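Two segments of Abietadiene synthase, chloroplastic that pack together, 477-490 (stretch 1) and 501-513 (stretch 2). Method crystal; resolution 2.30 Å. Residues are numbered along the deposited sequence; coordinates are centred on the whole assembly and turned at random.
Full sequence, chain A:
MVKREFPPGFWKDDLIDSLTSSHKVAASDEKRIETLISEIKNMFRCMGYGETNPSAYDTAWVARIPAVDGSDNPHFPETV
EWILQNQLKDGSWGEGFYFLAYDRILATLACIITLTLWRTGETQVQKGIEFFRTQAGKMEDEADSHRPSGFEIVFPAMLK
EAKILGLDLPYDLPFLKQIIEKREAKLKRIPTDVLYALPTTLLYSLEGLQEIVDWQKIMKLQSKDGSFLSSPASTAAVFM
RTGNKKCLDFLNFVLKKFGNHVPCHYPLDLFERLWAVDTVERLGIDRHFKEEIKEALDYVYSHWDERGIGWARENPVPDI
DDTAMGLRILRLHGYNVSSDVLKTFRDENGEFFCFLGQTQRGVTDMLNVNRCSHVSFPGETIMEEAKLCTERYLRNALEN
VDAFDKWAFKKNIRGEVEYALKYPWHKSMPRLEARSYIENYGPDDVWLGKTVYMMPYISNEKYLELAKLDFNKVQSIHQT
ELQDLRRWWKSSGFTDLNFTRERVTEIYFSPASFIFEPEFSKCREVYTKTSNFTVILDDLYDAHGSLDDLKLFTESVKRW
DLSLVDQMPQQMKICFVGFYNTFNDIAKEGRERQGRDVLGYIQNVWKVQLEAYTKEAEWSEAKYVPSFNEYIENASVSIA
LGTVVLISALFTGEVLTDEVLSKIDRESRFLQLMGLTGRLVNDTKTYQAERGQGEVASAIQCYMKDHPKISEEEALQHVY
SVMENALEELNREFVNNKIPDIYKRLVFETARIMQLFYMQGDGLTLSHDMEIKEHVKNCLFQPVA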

ATOM      1  N   ILE A 477     -15.642   2.440  19.931  1.00 31.96           N
ATOM      2  CA  ILE A 477     -15.845   3.850  20.234  1.00 31.34           C
ATOM      3  C   ILE A 477     -16.775   4.487  19.195  1.00 30.22           C
ATOM      4  O   ILE A 477     -17.602   5.335  19.531  1.00 32.49           O
ATOM      5  CB  ILE A 477     -14.497   4.596  20.237  1.00 35.76           C
ATOM      6  CG1 ILE A 477     -13.648   4.120  21.424  1.00 31.89           C
ATOM      7  CG2 ILE A 477     -14.730   6.095  20.265  1.00 26.90           C
ATOM      8  CD1 ILE A 477     -12.243   4.705  21.458  1.00 31.46           C
ATOM      9  N   HIS A 478     -16.637   4.061  17.940  1.00 26.94           N
ATOM     10  CA  HIS A 478     -17.456   4.568  16.837  1.00 24.45           C
ATOM     11  C   HIS A 478     -18.926   4.173  16.961  1.00 26.84           C
ATOM     12  O   HIS A 478     -19.806   4.941  16.581  1.00 29.10           O
ATOM     13  CB  HIS A 478     -16.901   4.080  15.486  1.00 18.27           C
ATOM     14  CG  HIS A 478     -15.654   4.791  15.046  1.00 20.38           C
ATOM     15  ND1 HIS A 478     -14.953   4.436  13.915  1.00 15.30           N
ATOM     16  CD2 HIS A 478     -14.990   5.846  15.580  1.00 24.65           C
ATOM     17  CE1 HIS A 478     -13.913   5.238  13.771  1.00 21.78           C
ATOM     18  NE2 HIS A 478     -13.913   6.104  14.768  1.00 21.79           N
ATOM     19  N   GLN A 479     -19.191   2.979  17.483  1.00 28.35           N
ATOM     20  CA  GLN A 479     -20.561   2.505  17.662  1.00 27.66           C
ATOM     21  C   GLN A 479     -21.276   3.341  18.714  1.00 29.13           C
ATOM     22  O   GLN A 479     -22.487   3.544  18.642  1.00 31.04           O
ATOM     23  CB  GLN A 479     -20.562   1.039  18.074  1.00 27.29           C
ATOM     24  CG  GLN A 479     -19.932   0.150  17.031  1.00 32.59           C
ATOM     25  CD  GLN A 479     -19.811  -1.277  17.481  1.00 30.91           C
ATOM     26  OE1 GLN A 479     -19.373  -1.549  18.595  1.00 36.94           O
ATOM     27  NE2 GLN A 479     -20.185  -2.207  16.609  1.00 26.82           N
ATOM     28  N   THR A 480     -20.521   3.819  19.693  1.00 29.54           N
ATOM     29  CA  THR A 480     -21.076   4.660  20.745  1.00 31.73           C
ATOM     30  C   THR A 480     -21.453   5.997  20.111  1.00 34.92           C
ATOM     31  O   THR A 480     -22.607   6.425  20.179  1.00 35.27           O
ATOM     32  CB  THR A 480     -20.040   4.909  21.858  1.00 30.68           C
ATOM     33  OG1 THR A 480     -19.728   3.669  22.503  1.00 34.50           O
ATOM     34  CG2 THR A 480     -20.575   5.891  22.884  1.00 36.62           C
ATOM     35  N   GLU A 481     -20.471   6.643  19.485  1.00 34.71           N
ATOM     36  CA  GLU A 481     -20.692   7.931  18.832  1.00 35.91           C
ATOM     37  C   GLU A 481     -21.907   7.902  17.907  1.00 36.68           C
ATOM     38  O   GLU A 481     -22.701   8.853  17.860  1.00 34.27           O
ATOM     39  CB  GLU A 481     -19.455   8.330  18.025  1.00 34.40           C
ATOM     40  CG  GLU A 481     -18.209   8.557  18.875  1.00 41.54           C
ATOM     41  CD  GLU A 481     -16.985   8.963  18.056  1.00 40.79           C
ATOM     42  OE1 GLU A 481     -15.913   9.178  18.661  1.00 37.99           O
ATOM     43  OE2 GLU A 481     -17.090   9.066  16.815  1.00 35.60           O
ATOM     44  N   LEU A 482     -22.044   6.806  17.169  1.00 36.44           N
ATOM     45  CA  LEU A 482     -23.148   6.648  16.237  1.00 36.87           C
ATOM     46  C   LEU A 482     -24.482   6.728  16.971  1.00 38.51           C
ATOM     47  O   LEU A 482     -25.432   7.352  16.491  1.00 34.93           O
ATOM     48  CB  LEU A 482     -23.036   5.310  15.506  1.00 28.43           C
ATOM     49  CG  LEU A 482     -24.157   5.045  14.504  1.00 31.52           C
ATOM     50  CD1 LEU A 482     -24.154   6.145  13.460  1.00 34.98           C
ATOM     51  CD2 LEU A 482     -23.978   3.682  13.859  1.00 28.76           C
ATOM     52  N   GLN A 483     -24.544   6.087  18.133  1.00 40.89           N
ATOM     53  CA  GLN A 483     -25.755   6.093  18.940  1.00 42.73           C
ATOM     54  C   GLN A 483     -26.116   7.518  19.315  1.00 42.59           C
ATOM     55  O   GLN A 483     -27.258   7.950  19.134  1.00 45.46           O
ATOM     56  CB  GLN A 483     -25.564   5.263  20.214  1.00 44.99           C
ATOM     57  CG  GLN A 483     -25.483   3.768  19.981  1.00 53.08           C
ATOM     58  CD  GLN A 483     -26.683   3.235  19.223  1.00 58.51           C
ATOM     59  OE1 GLN A 483     -26.868   3.529  18.040  1.00 53.74           O
ATOM     60  NE2 GLN A 483     -27.513   2.450  19.905  1.00 63.50           N
ATOM     61  N   ASP A 484     -25.134   8.252  19.825  1.00 38.39           N
ATOM     62  CA  ASP A 484     -25.365   9.624  20.234  1.00 40.64           C
ATOM     63  C   ASP A 484     -25.697  10.575  19.086  1.00 41.30           C
ATOM     64  O   ASP A 484     -26.095  11.715  19.324  1.00 42.25           O
ATOM     65  CB  ASP A 484     -24.169  10.138  21.037  1.00 45.06           C
ATOM     66  CG  ASP A 484     -24.019   9.418  22.368  1.00 59.09           C
ATOM     67  OD1 ASP A 484     -24.994   9.405  23.155  1.00 61.94           O
ATOM     68  OD2 ASP A 484     -22.932   8.862  22.628  1.00 67.78           O
ATOM     69  N   LEU A 485     -25.532  10.122  17.847  1.00 38.07           N
ATOM     70  CA  LEU A 485     -25.878  10.962  16.703  1.00 36.29           C
ATOM     71  C   LEU A 485     -27.304  10.628  16.312  1.00 33.58           C
ATOM     72  O   LEU A 485     -28.048  11.478  15.825  1.00 32.18           O
ATOM     73  CB  LEU A 485     -24.946  10.711  15.511  1.00 32.10           C
ATOM     74  CG  LEU A 485     -23.629  11.485  15.536  1.00 33.77           C
ATOM     75  CD1 LEU A 485     -22.771  11.030  14.394  1.00 29.19           C
ATOM     76  CD2 LEU A 485     -23.897  12.983  15.440  1.00 31.50           C
ATOM     77  N   ARG A 486     -27.676   9.375  16.532  1.00 34.36           N
ATOM     78  CA  ARG A 486     -29.015   8.918  16.216  1.00 38.68           C
ATOM     79  C   ARG A 486     -30.016   9.508  17.202  1.00 40.53           C
ATOM     80  O   ARG A 486     -31.185   9.680  16.872  1.00 40.53           O
ATOM     81  CB  ARG A 486     -29.076   7.395  16.258  1.00 42.88           C
ATOM     82  CG  ARG A 486     -28.504   6.716  15.033  1.00 49.85           C
ATOM     83  CD  ARG A 486     -28.423   5.220  15.259  1.00 61.80           C
ATOM     84  NE  ARG A 486     -27.991   4.501  14.066  1.00 67.48           N
ATOM     85  CZ  ARG A 486     -27.634   3.221  14.056  1.00 72.39           C
ATOM     86  NH1 ARG A 486     -27.655   2.514  15.180  1.00 72.31           N
ATOM     87  NH2 ARG A 486     -27.259   2.643  12.922  1.00 74.39           N
ATOM     88  N   ARG A 487     -29.556   9.815  18.413  1.00 43.68           N
ATOM     89  CA  ARG A 487     -30.437  10.406  19.418  1.00 44.30           C
ATOM     90  C   ARG A 487     -30.591  11.894  19.138  1.00 43.89           C
ATOM     91  O   ARG A 487     -31.616  12.490  19.461  1.00 47.20           O
ATOM     92  CB  ARG A 487     -29.884  10.194  20.827  1.00 46.63           C
ATOM     93  CG  ARG A 487     -29.845   8.741  21.244  1.00 57.50           C
ATOM     94  CD  ARG A 487     -29.492   8.577  22.713  1.00 69.01           C
ATOM     95  NE  ARG A 487     -29.328   7.166  23.049  1.00 74.25           N
ATOM     96  CZ  ARG A 487     -28.290   6.428  22.671  1.00 79.06           C
ATOM     97  NH1 ARG A 487     -27.320   6.974  21.952  1.00 82.23           N
ATOM     98  NH2 ARG A 487     -28.230   5.142  22.993  1.00 81.82           N
ATOM     99  N   TRP A 488     -29.562  12.487  18.538  1.00 40.51           N
ATOM    100  CA  TRP A 488     -29.584  13.900  18.187  1.00 35.09           C
ATOM    101  C   TRP A 488     -30.618  14.076  17.083  1.00 37.79           C
ATOM    102  O   TRP A 488     -31.391  15.030  17.085  1.00 38.52           O
ATOM    103  CB  TRP A 488     -28.207  14.347  17.689  1.00 29.45           C
ATOM    104  CG  TRP A 488     -28.240  15.577  16.815  1.00 33.47           C
ATOM    105  CD1 TRP A 488     -28.422  16.873  17.217  1.00 31.36           C
ATOM    106  CD2 TRP A 488     -28.170  15.608  15.380  1.00 33.89           C
ATOM    107  NE1 TRP A 488     -28.475  17.706  16.122  1.00 36.33           N
ATOM    108  CE2 TRP A 488     -28.326  16.956  14.983  1.00 35.42           C
ATOM    109  CE3 TRP A 488     -27.994  14.628  14.392  1.00 33.46           C
ATOM    110  CZ2 TRP A 488     -28.313  17.348  13.638  1.00 36.94           C
ATOM    111  CZ3 TRP A 488     -27.979  15.017  13.050  1.00 27.39           C
ATOM    112  CH2 TRP A 488     -28.139  16.366  12.689  1.00 35.66           C
ATOM    113  N   TRP A 489     -30.635  13.141  16.142  1.00 39.47           N
ATOM    114  CA  TRP A 489     -31.579  13.210  15.040  1.00 40.77           C
ATOM    115  C   TRP A 489     -33.029  13.121  15.509  1.00 46.99           C
ATOM    116  O   TRP A 489     -33.895  13.825  14.991  1.00 47.72           O
ATOM    117  CB  TRP A 489     -31.283  12.103  14.033  1.00 30.36           C
ATOM    118  CG  TRP A 489     -32.293  11.988  12.941  1.00 30.62           C
ATOM    119  CD1 TRP A 489     -33.461  11.288  12.982  1.00 38.72           C
ATOM    120  CD2 TRP A 489     -32.225  12.583  11.639  1.00 35.94           C
ATOM    121  NE1 TRP A 489     -34.127  11.404  11.783  1.00 43.89           N
ATOM    122  CE2 TRP A 489     -33.390  12.194  10.941  1.00 41.80           C
ATOM    123  CE3 TRP A 489     -31.294  13.405  10.992  1.00 40.15           C
ATOM    124  CZ2 TRP A 489     -33.649  12.599   9.627  1.00 44.73           C
ATOM    125  CZ3 TRP A 489     -31.550  13.807   9.686  1.00 41.75           C
ATOM    126  CH2 TRP A 489     -32.719  13.402   9.018  1.00 45.04           C
ATOM    127  N   LYS A 490     -33.293  12.253  16.482  1.00 51.02           N
ATOM    128  CA  LYS A 490     -34.646  12.087  17.003  1.00 53.88           C
ATOM    129  C   LYS A 490     -35.057  13.263  17.885  1.00 54.00           C
ATOM    130  O   LYS A 490     -36.204  13.696  17.849  1.00 55.71           O
ATOM    131  CB  LYS A 490     -34.753  10.778  17.788  1.00 56.99           C
ATOM    132  CG  LYS A 490     -34.593   9.543  16.916  1.00 63.71           C
ATOM    133  CD  LYS A 490     -34.598   8.258  17.731  1.00 69.72           C
ATOM    134  CE  LYS A 490     -34.396   7.050  16.827  1.00 72.90           C
ATOM    135  NZ  LYS A 490     -34.255   5.779  17.587  1.00 74.83           N
ATOM    136  N   ARG A 501     -34.809  11.825   3.215  1.00 62.85           N
ATOM    137  CA  ARG A 501     -34.697  10.511   3.838  1.00 63.85           C
ATOM    138  C   ARG A 501     -33.582  10.457   4.883  1.00 63.76           C
ATOM    139  O   ARG A 501     -32.425  10.762   4.587  1.00 66.09           O
ATOM    140  CB  ARG A 501     -34.439   9.447   2.768  1.00 63.42           C
ATOM    141  CG  ARG A 501     -33.373   9.843   1.761  1.00 70.95           C
ATOM    142  CD  ARG A 501     -32.637   8.628   1.234  1.00 77.30           C
ATOM    143  NE  ARG A 501     -31.961   7.916   2.314  1.00 82.63           N
ATOM    144  CZ  ARG A 501     -31.088   6.929   2.134  1.00 84.94           C
ATOM    145  NH1 ARG A 501     -30.778   6.529   0.908  1.00 86.16           N
ATOM    146  NH2 ARG A 501     -30.523   6.345   3.183  1.00 82.64           N
ATOM    147  N   GLU A 502     -33.947  10.069   6.103  1.00 60.99           N
ATOM    148  CA  GLU A 502     -33.005   9.958   7.212  1.00 57.62           C
ATOM    149  C   GLU A 502     -31.887   8.975   6.852  1.00 56.50           C
ATOM    150  O   GLU A 502     -32.144   7.947   6.220  1.00 58.74           O
ATOM    151  CB  GLU A 502     -33.749   9.484   8.467  1.00 57.83           C
ATOM    152  CG  GLU A 502     -32.884   9.314   9.706  1.00 60.21           C
ATOM    153  CD  GLU A 502     -32.127   7.998   9.740  1.00 63.12           C
ATOM    154  OE1 GLU A 502     -31.292   7.826  10.655  1.00 65.94           O
ATOM    155  OE2 GLU A 502     -32.366   7.136   8.866  1.00 59.65           O
ATOM    156  N   ARG A 503     -30.655   9.292   7.252  1.00 50.50           N
ATOM    157  CA  ARG A 503     -29.507   8.433   6.959  1.00 44.86           C
ATOM    158  C   ARG A 503     -28.246   8.801   7.742  1.00 38.64           C
ATOM    159  O   ARG A 503     -27.158   8.929   7.172  1.00 34.94           O
ATOM    160  CB  ARG A 503     -29.215   8.462   5.459  1.00 45.63           C
ATOM    161  CG  ARG A 503     -29.287   9.847   4.843  1.00 52.99           C
ATOM    162  CD  ARG A 503     -29.171   9.769   3.330  1.00 63.90           C
ATOM    163  NE  ARG A 503     -29.653  10.985   2.681  1.00 69.50           N
ATOM    164  CZ  ARG A 503     -29.862  11.101   1.375  1.00 70.74           C
ATOM    165  NH1 ARG A 503     -29.631  10.073   0.568  1.00 72.67           N
ATOM    166  NH2 ARG A 503     -30.318  12.241   0.874  1.00 72.47           N
ATOM    167  N   VAL A 504     -28.397   8.949   9.054  1.00 35.63           N
ATOM    168  CA  VAL A 504     -27.286   9.308   9.931  1.00 36.91           C
ATOM    169  C   VAL A 504     -26.135   8.305   9.863  1.00 35.57           C
ATOM    170  O   VAL A 504     -24.973   8.695   9.849  1.00 31.67           O
ATOM    171  CB  VAL A 504     -27.754   9.423  11.403  1.00 38.46           C
ATOM    172  CG1 VAL A 504     -26.564   9.700  12.312  1.00 35.35           C
ATOM    173  CG2 VAL A 504     -28.781  10.534  11.532  1.00 40.68           C
ATOM    174  N   THR A 505     -26.468   7.019   9.829  1.00 34.00           N
ATOM    175  CA  THR A 505     -25.466   5.955   9.771  1.00 36.16           C
ATOM    176  C   THR A 505     -24.610   6.069   8.522  1.00 33.77           C
ATOM    177  O   THR A 505     -23.383   6.059   8.585  1.00 34.12           O
ATOM    178  CB  THR A 505     -26.125   4.564   9.757  1.00 35.37           C
ATOM    179  OG1 THR A 505     -26.920   4.394  10.936  1.00 41.81           O
ATOM    180  CG2 THR A 505     -25.066   3.478   9.700  1.00 28.95           C
ATOM    181  N   GLU A 506     -25.282   6.157   7.384  1.00 32.96           N
ATOM    182  CA  GLU A 506     -24.629   6.275   6.091  1.00 32.28           C
ATOM    183  C   GLU A 506     -23.710   7.497   6.077  1.00 27.37           C
ATOM    184  O   GLU A 506     -22.603   7.446   5.545  1.00 27.42           O
ATOM    185  CB  GLU A 506     -25.713   6.390   5.019  1.00 43.71           C
ATOM    186  CG  GLU A 506     -25.260   6.416   3.582  1.00 56.97           C
ATOM    187  CD  GLU A 506     -26.453   6.366   2.638  1.00 65.76           C
ATOM    188  OE1 GLU A 506     -27.178   5.346   2.661  1.00 66.07           O
ATOM    189  OE2 GLU A 506     -26.677   7.343   1.888  1.00 65.31           O
ATOM    190  N   ILE A 507     -24.169   8.585   6.684  1.00 27.39           N
ATOM    191  CA  ILE A 507     -23.397   9.822   6.745  1.00 25.37           C
ATOM    192  C   ILE A 507     -22.266   9.773   7.771  1.00 25.93           C
ATOM    193  O   ILE A 507     -21.195  10.345   7.551  1.00 26.01           O
ATOM    194  CB  ILE A 507     -24.309  11.022   7.069  1.00 22.91           C
ATOM    195  CG1 ILE A 507     -25.215  11.315   5.873  1.00 27.93           C
ATOM    196  CG2 ILE A 507     -23.473  12.246   7.420  1.00 25.41           C
ATOM    197  CD1 ILE A 507     -26.147  12.491   6.090  1.00 27.61           C
ATOM    198  N   TYR A 508     -22.499   9.095   8.888  1.00 24.36           N
ATOM    199  CA  TYR A 508     -21.485   8.992   9.932  1.00 22.36           C
ATOM    200  C   TYR A 508     -20.330   8.107   9.468  1.00 23.15           C
ATOM    201  O   TYR A 508     -19.195   8.248   9.927  1.00 21.09           O
ATOM    202  CB  TYR A 508     -22.086   8.417  11.215  1.00 20.41           C
ATOM    203  CG  TYR A 508     -21.050   8.203  12.288  1.00 23.45           C
ATOM    204  CD1 TYR A 508     -20.412   9.285  12.888  1.00 20.05           C
ATOM    205  CD2 TYR A 508     -20.655   6.916  12.656  1.00 23.72           C
ATOM    206  CE1 TYR A 508     -19.402   9.099  13.824  1.00 23.00           C
ATOM    207  CE2 TYR A 508     -19.643   6.715  13.587  1.00 22.30           C
ATOM    208  CZ  TYR A 508     -19.019   7.813  14.164  1.00 24.13           C
ATOM    209  OH  TYR A 508     -17.991   7.627  15.060  1.00 27.39           O
ATOM    210  N   PHE A 509     -20.630   7.192   8.554  1.00 21.11           N
ATOM    211  CA  PHE A 509     -19.625   6.288   8.018  1.00 22.96           C
ATOM    212  C   PHE A 509     -18.460   7.055   7.404  1.00 22.76           C
ATOM    213  O   PHE A 509     -17.298   6.702   7.600  1.00 20.84           O
ATOM    214  CB  PHE A 509     -20.241   5.390   6.943  1.00 23.28           C
ATOM    215  CG  PHE A 509     -19.234   4.839   5.965  1.00 28.21           C
ATOM    216  CD1 PHE A 509     -18.336   3.850   6.350  1.00 28.31           C
ATOM    217  CD2 PHE A 509     -19.165   5.333   4.668  1.00 32.51           C
ATOM    218  CE1 PHE A 509     -17.387   3.364   5.457  1.00 25.07           C
ATOM    219  CE2 PHE A 509     -18.212   4.850   3.763  1.00 27.30           C
ATOM    220  CZ  PHE A 509     -17.326   3.867   4.159  1.00 28.43           C
ATOM    221  N   SER A 510     -18.788   8.098   6.650  1.00 22.25           N
ATOM    222  CA  SER A 510     -17.785   8.900   5.972  1.00 22.90           C
ATOM    223  C   SER A 510     -16.612   9.339   6.838  1.00 22.43           C
ATOM    224  O   SER A 510     -15.502   8.840   6.673  1.00 25.12           O
ATOM    225  CB  SER A 510     -18.441  10.117   5.315  1.00 24.09           C
ATOM    226  OG  SER A 510     -19.316   9.705   4.281  1.00 31.67           O
ATOM    227  N   PRO A 511     -16.832  10.269   7.777  1.00 22.61           N
ATOM    228  CA  PRO A 511     -15.679  10.670   8.587  1.00 23.41           C
ATOM    229  C   PRO A 511     -15.089   9.518   9.400  1.00 24.42           C
ATOM    230  O   PRO A 511     -13.883   9.465   9.632  1.00 29.47           O
ATOM    231  CB  PRO A 511     -16.249  11.775   9.468  1.00 18.90           C
ATOM    232  CG  PRO A 511     -17.650  11.313   9.691  1.00 21.87           C
ATOM    233  CD  PRO A 511     -18.076  10.851   8.312  1.00 22.31           C
ATOM    234  N   ALA A 512     -15.941   8.599   9.830  1.00 23.17           N
ATOM    235  CA  ALA A 512     -15.488   7.465  10.622  1.00 24.53           C
ATOM    236  C   ALA A 512     -14.500   6.608   9.839  1.00 20.70           C
ATOM    237  O   ALA A 512     -13.615   5.991  10.409  1.00 19.82           O
ATOM    238  CB  ALA A 512     -16.688   6.620  11.061  1.00 27.55           C
ATOM    239  N   SER A 513     -14.655   6.578   8.526  1.00 21.93           N
ATOM    240  CA  SER A 513     -13.780   5.780   7.688  1.00 20.92           C
ATOM    241  C   SER A 513     -12.377   6.369   7.508  1.00 19.90           C
ATOM    242  O   SER A 513     -11.443   5.626   7.184  1.00 20.56           O
ATOM    243  CB  SER A 513     -14.415   5.579   6.311  1.00 20.67           C
ATOM    244  OG  SER A 513     -14.212   6.722   5.492  1.00 26.29           O
TER

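Packed helices often interlock by seating a side chain of one among several residues of the other, with smaller contacts filling the flanks, and this pair from abietadiene synthase is an example. Stretch 1 is helical throughout, whereas stretch 2 begins as a short non-helical lead-in and turns helical at Val504, with Arg503 at the N-cap position. The two helix axes approach to 10.1 Å, and their N-to-C directions differ by 136°, so the helices run in broadly opposite senses. The register follows: His478 lies nearest Ala512, Leu482 nearest Thr505 and Arg486 nearest Val504, with CA-to-CA distances of 7.1, 6.9 and 6.5 Å. The second helix is kinked at Pro511, whose ring nitrogen carries no hydrogen to bond to the preceding turn.

Tyr508 is the knob. Its side chain, with chi1 in the t well, sits among His478, Glu481, Leu482 and Leu485, residues at positions i, i+3, i+4 and i+7 of the first helix and therefore grouped on one side of it. The fit is close: CD1 of Leu485 lies 3.3 Å from CD1 of Tyr508, and CD1 of Leu482 lies 3.7 Å from CD2 of Tyr508. At the far end of the ring the phenol OH donates a very short hydrogen bond, 2.4 Å, to OE2 of Glu481, which approaches near the ring plane. Thus one residue supplies both a nonpolar body for the pocket and a polar tip for a directed bond.

On one flank, Ala512 places its CB over a face of the His478 imidazole, 4.3 Å from the ring centroid, a CH-pi contact 25° off the ring normal. On the other, Val504 points toward the first helix and spreads its two methyls: CG1 is 3.7 Å from CB of Leu485, while CG2 is 3.9 Å from CE3 of Trp489. The indole also receives the aliphatic part of Glu502 over one face, CG of Glu502 lying 3.2 Å from CE2 of Trp489. The same glutamate turns OE1 back to accept a weak hydrogen bond from the backbone N of Val504, at 3.5 Å.

A second polar link joins Arg486 to Thr505. The CA-to-CB bond of Arg486 points sideways, but its extended chain brings the guanidinium edge-on to Thr505. NH2 of Arg486 donates to OG1 of Thr505 at 2.7 Å with a nearly straight geometry, and NE of Arg486 adds a weak bond to OG1 of Thr505 at 3.3 Å.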